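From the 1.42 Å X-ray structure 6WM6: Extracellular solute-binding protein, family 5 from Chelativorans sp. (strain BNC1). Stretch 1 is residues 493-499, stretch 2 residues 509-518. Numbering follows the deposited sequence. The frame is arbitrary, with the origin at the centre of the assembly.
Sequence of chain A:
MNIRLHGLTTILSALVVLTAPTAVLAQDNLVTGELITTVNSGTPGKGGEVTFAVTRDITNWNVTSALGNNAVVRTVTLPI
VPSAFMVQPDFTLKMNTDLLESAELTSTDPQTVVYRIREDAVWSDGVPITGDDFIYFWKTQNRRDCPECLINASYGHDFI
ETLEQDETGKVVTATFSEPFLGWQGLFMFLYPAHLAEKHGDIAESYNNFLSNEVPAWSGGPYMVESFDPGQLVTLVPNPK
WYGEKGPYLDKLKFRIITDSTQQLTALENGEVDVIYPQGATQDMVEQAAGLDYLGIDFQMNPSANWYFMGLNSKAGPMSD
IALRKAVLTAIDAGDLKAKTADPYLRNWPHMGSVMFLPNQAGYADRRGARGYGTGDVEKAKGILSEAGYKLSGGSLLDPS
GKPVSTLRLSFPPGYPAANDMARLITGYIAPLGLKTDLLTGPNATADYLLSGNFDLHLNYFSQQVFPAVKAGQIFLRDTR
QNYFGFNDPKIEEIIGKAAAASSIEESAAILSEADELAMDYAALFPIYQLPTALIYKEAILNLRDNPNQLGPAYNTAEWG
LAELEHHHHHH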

# COMPACT_ATOMS: atom_id res chain seq x y z
N GLU A 493 8.25 21.03 -7.42
CA GLU A 493 9.69 21.20 -7.50
C GLU A 493 10.37 20.54 -6.30
O GLU A 493 11.40 19.86 -6.46
N ILE A 494 9.82 20.73 -5.11
CA ILE A 494 10.40 20.12 -3.91
C ILE A 494 10.37 18.61 -4.00
O ILE A 494 11.36 17.94 -3.67
N ILE A 495 9.24 18.04 -4.44
CA ILE A 495 9.13 16.59 -4.55
C ILE A 495 10.17 16.05 -5.52
O ILE A 495 10.81 15.03 -5.26
N GLY A 496 10.40 16.77 -6.63
CA GLY A 496 11.38 16.32 -7.60
C GLY A 496 12.80 16.36 -7.04
O GLY A 496 13.59 15.43 -7.25
N LYS A 497 13.13 17.42 -6.29
CA LYS A 497 14.44 17.46 -5.65
C LYS A 497 14.58 16.35 -4.62
O LYS A 497 15.63 15.72 -4.51
N ALA A 498 13.51 16.06 -3.88
CA ALA A 498 13.58 15.01 -2.88
C ALA A 498 13.77 13.64 -3.53
O ALA A 498 14.47 12.77 -2.99
N ALA A 499 13.15 13.42 -4.69
CA ALA A 499 13.27 12.14 -5.39
C ALA A 499 14.63 11.95 -6.03
O ALA A 499 14.97 10.83 -6.41
N ALA A 509 14.54 15.47 4.56
CA ALA A 509 14.81 16.86 4.89
C ALA A 509 14.26 17.78 3.81
O ALA A 509 13.63 18.80 4.11
N ILE A 510 14.47 17.42 2.54
CA ILE A 510 13.96 18.24 1.44
C ILE A 510 12.43 18.20 1.40
O ILE A 510 11.76 19.24 1.33
N LEU A 511 11.86 16.99 1.46
CA LEU A 511 10.42 16.80 1.30
C LEU A 511 9.62 17.43 2.43
O LEU A 511 8.44 17.79 2.22
N SER A 512 10.23 17.61 3.60
CA SER A 512 9.52 18.23 4.72
C SER A 512 8.91 19.58 4.32
O SER A 512 7.82 19.91 4.79
N GLU A 513 9.60 20.36 3.48
CA GLU A 513 9.05 21.64 3.04
C GLU A 513 7.76 21.47 2.27
O GLU A 513 6.82 22.28 2.40
N ALA A 514 7.67 20.42 1.45
CA ALA A 514 6.44 20.16 0.71
C ALA A 514 5.32 19.74 1.65
O ALA A 514 4.17 20.11 1.45
N ASP A 515 5.63 18.97 2.69
CA ASP A 515 4.64 18.59 3.68
C ASP A 515 4.07 19.83 4.36
O ASP A 515 2.85 19.93 4.58
N GLU A 516 4.92 20.80 4.70
CA GLU A 516 4.45 22.05 5.30
C GLU A 516 3.49 22.77 4.36
O GLU A 516 2.40 23.19 4.77
N LEU A 517 3.87 22.92 3.10
CA LEU A 517 3.02 23.63 2.13
C LEU A 517 1.72 22.87 1.89
O LEU A 517 0.66 23.48 1.73
N ALA A 518 1.78 21.55 1.82
CA ALA A 518 0.57 20.77 1.61
C ALA A 518 -0.39 20.94 2.78
O ALA A 518 -1.60 21.06 2.60

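Ile 494 is a knob in a hole formed by Ile 510, Glu 513, Ala 514 and Leu 517. The residue has the largest covered area of the contact, 113 Å². Its rotamer is m for chi1 and t for chi2. Ile 494 CG2 lies 3.3 Å from the backbone Ile 510 O and 3.7 Å from Ala 514 CB. Ile 494 CD1 lies 3.6 Å from Glu 513 CD and 3.9 Å from Leu 517 CD1. Glu 513 (t, t), Ala 514 and Leu 517 (m, t) all point toward the first helix.

The two helices run nearly antiparallel, at 158°, and their axes approach to 8.3 Å. Each of the two nearest CA pairs sets an alanine against an isoleucine. Ala 498 CA and Ile 510 CA are 5.4 Å apart; Ile 494 CA and Ala 514 CA are 6.1 Å apart.

Ala 498 points toward the second helix. Its CB is 3.9 Å from Ile 510 CG2 and also 3.9 Å from Leu 511 CB. Ile 510, again m and t, points toward the first helix. Its CG2 also reaches Lys 497 CB at 4.0 Å.

Ile 495 leaves its backbone sideways, with chi1 m and chi2 t. Its CG1 meets Leu 511 CD1 at 3.7 Å. Leu 511 also starts sideways, but its t, p rotamer brings its end nearer to the first helix.

No hydrogen bond or salt bridge crosses between the stretches, so the contact rests on van der Waals packing, most of it between apolar side chains. The only side-chain hydrogen bond within either stretch joins Lys 497 to Glu 493. Lys 497 is m at chi1 and t thereafter, and its extended end leads away from the second helix. Lys 497 NZ forms a salt bridge with Glu 493 OE2 at 3.3 Å, and the hydrogen bond within it is weak. Asp 515 and Glu 516 find their hydrogen-bond partners elsewhere in the structure.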

# COMPACT_ATOMS: atom_id res chain seq x y z
CB GLU A 493 10.02 22.69 -7.56
CG GLU A 493 11.50 23.04 -7.46
CD GLU A 493 11.73 24.54 -7.39
OE1 GLU A 493 10.76 25.28 -7.14
OE2 GLU A 493 12.89 24.97 -7.59
CB ILE A 494 9.66 20.62 -2.66
CG1 ILE A 494 9.90 22.11 -2.41
CG2 ILE A 494 10.10 19.81 -1.43
CD1 ILE A 494 8.85 22.74 -1.54
CB ILE A 495 7.69 16.19 -4.93
CG1 ILE A 495 6.73 16.45 -3.78
CG2 ILE A 495 7.65 14.73 -5.40
CD1 ILE A 495 5.25 16.33 -4.14
CB LYS A 497 14.66 18.83 -4.99
CG LYS A 497 14.89 19.93 -6.01
CD LYS A 497 14.99 21.30 -5.36
CE LYS A 497 15.27 22.37 -6.40
NZ LYS A 497 15.33 23.73 -5.78
CB ALA A 498 12.30 15.02 -2.03
CB ALA A 499 12.16 12.03 -6.43
CB ALA A 509 16.30 17.08 5.10
CB ILE A 510 14.55 17.73 0.12
CG1 ILE A 510 16.08 17.91 0.07
CG2 ILE A 510 13.89 18.44 -1.07
CD1 ILE A 510 16.74 17.03 -0.99
CB LEU A 511 10.13 15.31 1.18
CG LEU A 511 8.70 14.91 0.79
CD1 LEU A 511 8.41 15.32 -0.63
CD2 LEU A 511 8.53 13.42 0.96
CB SER A 512 10.47 18.43 5.91
OG SER A 512 10.82 17.18 6.47
CB GLU A 513 10.10 22.40 2.22
CG GLU A 513 9.66 23.82 1.91
CD GLU A 513 10.62 24.59 1.01
OE1 GLU A 513 11.67 24.03 0.58
OE2 GLU A 513 10.33 25.77 0.71
CB ALA A 514 6.67 19.09 -0.35
CB ASP A 515 5.27 17.64 4.70
CG ASP A 515 4.29 16.79 5.48
OD1 ASP A 515 3.12 16.58 5.06
OD2 ASP A 515 4.70 16.28 6.54
CB GLU A 516 5.65 22.96 5.63
CG GLU A 516 6.69 22.36 6.59
CD GLU A 516 6.34 22.43 8.06
OE1 GLU A 516 5.36 23.09 8.43
OE2 GLU A 516 7.10 21.83 8.87
CB LEU A 517 3.78 23.84 0.83
CG LEU A 517 4.98 24.77 0.90
CD1 LEU A 517 5.76 24.75 -0.41
CD2 LEU A 517 4.57 26.20 1.25
CB ALA A 518 0.93 19.31 1.41